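Local coordinates for protein putative amidohydrolase (Unidentified, PDB 3FEQ) that probably hydrolyses dipeptides that end in proline, as a zinc-containing prolidase of the amidohydrolase superfamily, at residues Asp376-Asp381 against Ala396-Val401; Thr6-Gly11 against Gln48-Arg53. One frame throughout, in Å; residues are numbered along the deposited sequence.

Contact 1 of 2, residues Asp376-Asp381 against Ala396-Val401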
loop_
_atom_site.group_PDB
_atom_site.type_symbol
_atom_site.label_atom_id
_atom_site.label_comp_id
_atom_site.label_asym_id
_atom_site.label_seq_id
_atom_site.Cartn_x
_atom_site.Cartn_y
_atom_site.Cartn_z
ATOM N N ASP C 376 -8.715 -1.629 -50.797
ATOM C CA ASP C 376 -8.652 -2.952 -50.195
ATOM C C ASP C 376 -9.450 -3.905 -51.065
ATOM O O ASP C 376 -10.673 -3.938 -50.998
ATOM C CB ASP C 376 -9.225 -2.921 -48.774
ATOM C CG ASP C 376 -8.225 -2.400 -47.736
ATOM O OD1 ASP C 376 -7.168 -1.860 -48.131
ATOM O OD2 ASP C 376 -8.503 -2.520 -46.519
ATOM N N LEU C 377 -8.749 -4.640 -51.917
ATOM C CA LEU C 377 -9.390 -5.461 -52.932
ATOM C C LEU C 377 -8.985 -6.910 -52.826
ATOM O O LEU C 377 -7.860 -7.237 -52.437
ATOM C CB LEU C 377 -9.041 -4.971 -54.338
ATOM C CG LEU C 377 -9.764 -3.760 -54.939
ATOM C CD1 LEU C 377 -11.126 -3.517 -54.287
ATOM C CD2 LEU C 377 -8.879 -2.524 -54.843
ATOM N N VAL C 378 -9.904 -7.776 -53.223
ATOM C CA VAL C 378 -9.624 -9.186 -53.379
ATOM C C VAL C 378 -9.901 -9.536 -54.826
ATOM O O VAL C 378 -10.863 -9.045 -55.414
ATOM C CB VAL C 378 -10.518 -10.025 -52.459
ATOM C CG1 VAL C 378 -10.474 -11.472 -52.853
ATOM C CG2 VAL C 378 -10.068 -9.877 -51.038
ATOM N N VAL C 379 -9.018 -10.334 -55.416
ATOM C CA VAL C 379 -9.255 -10.869 -56.738
ATOM C C VAL C 379 -9.518 -12.369 -56.705
ATOM O O VAL C 379 -8.716 -13.155 -56.211
ATOM C CB VAL C 379 -8.137 -10.498 -57.710
ATOM C CG1 VAL C 379 -8.233 -11.324 -58.975
ATOM C CG2 VAL C 379 -8.210 -9.027 -58.032
ATOM N N LEU C 380 -10.654 -12.747 -57.275
ATOM C CA LEU C 380 -11.280 -14.017 -57.014
ATOM C C LEU C 380 -11.413 -14.785 -58.322
ATOM O O LEU C 380 -11.884 -14.245 -59.318
ATOM C CB LEU C 380 -12.667 -13.747 -56.440
ATOM C CG LEU C 380 -13.053 -14.332 -55.093
ATOM C CD1 LEU C 380 -11.842 -14.425 -54.199
ATOM C CD2 LEU C 380 -14.122 -13.462 -54.470
ATOM N N ASP C 381 -11.001 -16.047 -58.309
ATOM C CA ASP C 381 -11.110 -16.927 -59.475
ATOM C C ASP C 381 -12.465 -17.644 -59.498
ATOM O O ASP C 381 -12.606 -18.760 -58.994
ATOM C CB ASP C 381 -9.967 -17.953 -59.443
ATOM C CG ASP C 381 -9.928 -18.848 -60.677
ATOM O OD1 ASP C 381 -9.942 -18.320 -61.807
ATOM O OD2 ASP C 381 -9.835 -20.085 -60.511
ATOM N N ALA C 396 -8.371 -20.893 -51.006
ATOM C CA ALA C 396 -8.161 -21.721 -52.189
ATOM C C ALA C 396 -8.244 -20.917 -53.485
ATOM O O ALA C 396 -7.346 -20.983 -54.324
ATOM C CB ALA C 396 -9.162 -22.871 -52.206
ATOM N N ARG C 397 -9.307 -20.128 -53.621
ATOM C CA ARG C 397 -9.623 -19.481 -54.893
ATOM C C ARG C 397 -9.438 -17.953 -54.942
ATOM O O ARG C 397 -10.031 -17.280 -55.785
ATOM C CB ARG C 397 -11.036 -19.864 -55.332
ATOM C CG ARG C 397 -11.077 -20.655 -56.628
ATOM C CD ARG C 397 -12.459 -21.247 -56.864
ATOM N NE ARG C 397 -12.500 -22.680 -56.590
ATOM C CZ ARG C 397 -12.852 -23.227 -55.430
ATOM N NH1 ARG C 397 -13.208 -22.471 -54.401
ATOM N NH2 ARG C 397 -12.842 -24.544 -55.301
ATOM N N VAL C 398 -8.598 -17.412 -54.061
ATOM C CA VAL C 398 -8.260 -15.988 -54.072
ATOM C C VAL C 398 -6.797 -15.835 -54.434
ATOM O O VAL C 398 -5.928 -16.303 -53.709
ATOM C CB VAL C 398 -8.526 -15.333 -52.696
ATOM C CG1 VAL C 398 -8.215 -16.295 -51.570
ATOM C CG2 VAL C 398 -7.726 -14.059 -52.532
ATOM N N GLU C 399 -6.514 -15.215 -55.572
ATOM C CA GLU C 399 -5.135 -15.151 -56.031
ATOM C C GLU C 399 -4.491 -13.783 -55.927
ATOM O O GLU C 399 -3.273 -13.672 -56.028
ATOM C CB GLU C 399 -4.972 -15.714 -57.439
ATOM C CG GLU C 399 -5.634 -14.901 -58.511
ATOM C CD GLU C 399 -6.844 -15.597 -59.065
ATOM O OE1 GLU C 399 -7.960 -15.332 -58.562
ATOM O OE2 GLU C 399 -6.671 -16.437 -59.975
ATOM N N TYR C 400 -5.291 -12.743 -55.722
ATOM C CA TYR C 400 -4.725 -11.425 -55.440
ATOM C C TYR C 400 -5.376 -10.761 -54.244
ATOM O O TYR C 400 -6.598 -10.722 -54.138
ATOM C CB TYR C 400 -4.825 -10.511 -56.656
ATOM C CG TYR C 400 -3.962 -10.930 -57.823
ATOM C CD1 TYR C 400 -2.577 -10.870 -57.747
ATOM C CD2 TYR C 400 -4.532 -11.360 -59.014
ATOM C CE1 TYR C 400 -1.783 -11.236 -58.821
ATOM C CE2 TYR C 400 -3.745 -11.737 -60.089
ATOM C CZ TYR C 400 -2.374 -11.669 -59.986
ATOM O OH TYR C 400 -1.583 -12.033 -61.048
ATOM N N VAL C 401 -4.558 -10.233 -53.344
ATOM C CA VAL C 401 -5.075 -9.355 -52.303
ATOM C C VAL C 401 -4.354 -8.013 -52.320
ATOM O O VAL C 401 -3.130 -7.948 -52.257
ATOM C CB VAL C 401 -4.989 -9.992 -50.906
ATOM C CG1 VAL C 401 -5.464 -9.026 -49.856
ATOM C CG2 VAL C 401 -5.809 -11.266 -50.843
#
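V379 and Y400 lie flank to flank, their side chains pointing the same way, and the two CB atoms face each other at 3.5 Å. With CG anti to the carbonyl carbon (chi1 -67°), the ring of Y400 turns its edge to the valine: V379 CB lies in the ring plane, and V379 CG1 meets the rim at CD2, 3.7 Å away. On the sheet face carrying V378, L380, V398 and V401, the branched side chains interlock instead. V398 is the bump between two neighbours of the opposite strand: its CG2 packs against V378 CG1 at 3.8 Å, the two side chains crossing at about a right angle, while its CB receives L380 CD1. The strands run antiparallel, and a classic beta bulge lets E399 and Y400 both face V379. V379 N donates to Y400 O at 2.8 Å, nearly straight at 171°; V379 O accepts E399 N at 3.1 Å and, weakly, Y400 N. Beyond the bulge, D381 N bonds to R397 O. The E399 side chain bends at chi2 and its end approaches 376-381, with OE1 3.4 Å from D381 CB, and the aliphatic part of R397 runs past D381 O. V57 and V52 also pack on V379, and strand 56-66, which also pairs with 102-107, lies along the other edge of 377-380, so this antiparallel pair belongs to the same mixed sheet. Apolar burial and backbone bonds therefore carry the pairing, whereas the carboxylates of D381 and E399, planes nearly perpendicular, come close enough to disfavour each other somewhat if both are charged.

Contact 2 of 2, residues Thr6-Gly11 against Gln48-Arg53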
loop_
_atom_site.group_PDB
_atom_site.type_symbol
_atom_site.label_atom_id
_atom_site.label_comp_id
_atom_site.label_asym_id
_atom_site.label_seq_id
_atom_site.Cartn_x
_atom_site.Cartn_y
_atom_site.Cartn_z
ATOM N N THR C 6 -1.933 2.170 -60.145
ATOM C CA THR C 6 -2.163 0.762 -60.466
ATOM C C THR C 6 -3.522 0.554 -61.131
ATOM O O THR C 6 -4.477 1.275 -60.845
ATOM C CB THR C 6 -2.059 -0.113 -59.196
ATOM O OG1 THR C 6 -0.747 0.013 -58.648
ATOM C CG2 THR C 6 -2.322 -1.589 -59.499
ATOM N N VAL C 7 -3.597 -0.422 -62.031
ATOM C CA VAL C 7 -4.849 -0.765 -62.672
ATOM C C VAL C 7 -5.099 -2.262 -62.637
ATOM O O VAL C 7 -4.311 -3.042 -63.172
ATOM C CB VAL C 7 -4.871 -0.293 -64.135
ATOM C CG1 VAL C 7 -6.117 -0.820 -64.845
ATOM C CG2 VAL C 7 -4.807 1.225 -64.204
ATOM N N LEU C 8 -6.204 -2.656 -62.017
ATOM C CA LEU C 8 -6.769 -3.970 -62.270
ATOM C C LEU C 8 -7.646 -3.883 -63.503
ATOM O O LEU C 8 -8.659 -3.188 -63.486
ATOM C CB LEU C 8 -7.622 -4.438 -61.095
ATOM C CG LEU C 8 -7.010 -4.701 -59.719
ATOM C CD1 LEU C 8 -5.567 -5.153 -59.828
ATOM C CD2 LEU C 8 -7.127 -3.477 -58.832
ATOM N N GLN C 9 -7.270 -4.604 -64.557
ATOM C CA GLN C 9 -7.905 -4.434 -65.858
ATOM C C GLN C 9 -8.772 -5.609 -66.303
ATOM O O GLN C 9 -8.361 -6.770 -66.222
ATOM C CB GLN C 9 -6.870 -4.090 -66.924
ATOM C CG GLN C 9 -5.619 -4.933 -66.875
ATOM C CD GLN C 9 -4.537 -4.398 -67.787
ATOM O OE1 GLN C 9 -4.521 -3.209 -68.123
ATOM N NE2 GLN C 9 -3.618 -5.272 -68.192
ATOM N N GLY C 10 -9.981 -5.284 -66.764
ATOM C CA GLY C 10 -10.884 -6.256 -67.373
ATOM C C GLY C 10 -11.513 -7.197 -66.369
ATOM O O GLY C 10 -11.893 -8.321 -66.714
ATOM N N GLY C 11 -11.621 -6.733 -65.125
ATOM C CA GLY C 11 -12.203 -7.522 -64.048
ATOM C C GLY C 11 -13.717 -7.482 -64.053
ATOM O O GLY C 11 -14.317 -6.602 -64.673
ATOM N N GLN C 48 0.877 0.652 -63.001
ATOM C CA GLN C 48 1.372 -0.679 -62.670
ATOM C C GLN C 48 0.236 -1.695 -62.629
ATOM O O GLN C 48 -0.582 -1.690 -61.709
ATOM C CB GLN C 48 2.108 -0.657 -61.328
ATOM C CG GLN C 48 2.824 -1.955 -60.993
ATOM C CD GLN C 48 4.225 -1.727 -60.462
ATOM O OE1 GLN C 48 5.137 -1.382 -61.213
ATOM N NE2 GLN C 48 4.404 -1.921 -59.160
ATOM N N ALA C 49 0.192 -2.567 -63.631
ATOM C CA ALA C 49 -1.038 -3.124 -64.085
ATOM C C ALA C 49 -1.091 -4.603 -63.841
ATOM O O ALA C 49 -0.074 -5.251 -63.776
ATOM C CB ALA C 49 -1.207 -2.839 -65.504
ATOM N N ILE C 50 -2.294 -5.137 -63.731
ATOM C CA ILE C 50 -2.477 -6.517 -63.325
ATOM C C ILE C 50 -3.696 -7.063 -64.063
ATOM O O ILE C 50 -4.793 -6.517 -63.940
ATOM C CB ILE C 50 -2.671 -6.623 -61.805
ATOM C CG1 ILE C 50 -1.463 -6.034 -61.076
ATOM C CG2 ILE C 50 -2.871 -8.064 -61.386
ATOM C CD1 ILE C 50 -1.763 -5.544 -59.679
ATOM N N ASP C 51 -3.490 -8.102 -64.872
ATOM C CA ASP C 51 -4.548 -8.608 -65.745
ATOM C C ASP C 51 -5.518 -9.497 -64.985
ATOM O O ASP C 51 -5.164 -10.582 -64.521
ATOM C CB ASP C 51 -3.972 -9.348 -66.956
ATOM C CG ASP C 51 -4.943 -9.397 -68.130
ATOM O OD1 ASP C 51 -5.626 -10.427 -68.302
ATOM O OD2 ASP C 51 -5.035 -8.400 -68.879
ATOM N N VAL C 52 -6.747 -9.014 -64.863
ATOM C CA VAL C 52 -7.774 -9.689 -64.099
ATOM C C VAL C 52 -8.916 -10.095 -65.018
ATOM O O VAL C 52 -10.076 -9.761 -64.778
ATOM C CB VAL C 52 -8.306 -8.776 -62.998
ATOM C CG1 VAL C 52 -9.101 -9.580 -61.989
ATOM C CG2 VAL C 52 -7.156 -8.060 -62.310
ATOM N N ARG C 53 -8.579 -10.808 -66.086
ATOM C CA ARG C 53 -9.572 -11.209 -67.073
ATOM C C ARG C 53 -10.381 -12.401 -66.555
ATOM O O ARG C 53 -9.818 -13.356 -66.004
ATOM C CB ARG C 53 -8.908 -11.471 -68.445
ATOM C CG ARG C 53 -8.800 -12.938 -68.923
ATOM C CD ARG C 53 -7.733 -13.762 -68.185
ATOM N NE ARG C 53 -6.438 -13.093 -68.119
ATOM C CZ ARG C 53 -5.442 -13.446 -67.314
ATOM N NH1 ARG C 53 -4.303 -12.770 -67.341
ATOM N NH2 ARG C 53 -5.583 -14.465 -66.476
#
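Parallel strand pairing joins T6-G11 to Q48-R53 in the small beta domain formed largely by the N-terminal part of the chain, away from the zinc sites. The short axes approach to 4.5 Å and their directions differ by 16°. Three bonds carry the ladder clearly: I50 N to V7 O at 3.0 Å, Q9 N to I50 O, almost straight at 170°, and V52 N to Q9 O at 3.1 Å. I50 and Q9 each use their own N-H and C=O across the pair. Such a beta domain beside a TIM barrel is familiar in amidohydrolases, and here strand 20-30 pairs antiparallel with the other edge of 5-9. On the face of L8 and I50 the side chains lie side by side, L8 CD1 meeting I50 CB and CD1, both at 3.8 Å, while V52 CG2 packs on L8 CB. L402 and Y400 cover this apolar patch. On the opposite face Q9, with CG between the backbone N and carbonyl carbon (chi1 45°), lays CG against I50 O at 3.4 Å, its amide nearly perpendicular to the D51 carboxylate. Within 48-53, R53 NE makes a salt bridge to D51 OD1 at 2.8 Å, weak as a hydrogen bond.

In the fold
The two contacts illustrate how one mixed sheet serves different surroundings. Contact 1 is mostly buried and pairs antiparallel strands nearer the chain centre; contact 2, farther from that centre, is only partly buried and pairs parallel strands. Their centres are 12 Å apart and they meet directly, V379 CG1 packing on V52 CG1 at 3.6 Å and Y400 CZ on I50 CG2, so the apolar face of contact 2 abuts the V379 and Y400 face of contact 1. The charge chemistry differs too: in contact 1 the carboxylates of D381 and E399 lie near each other, whereas in contact 2 D51 and R53 set opposite charges together within segment 48-53.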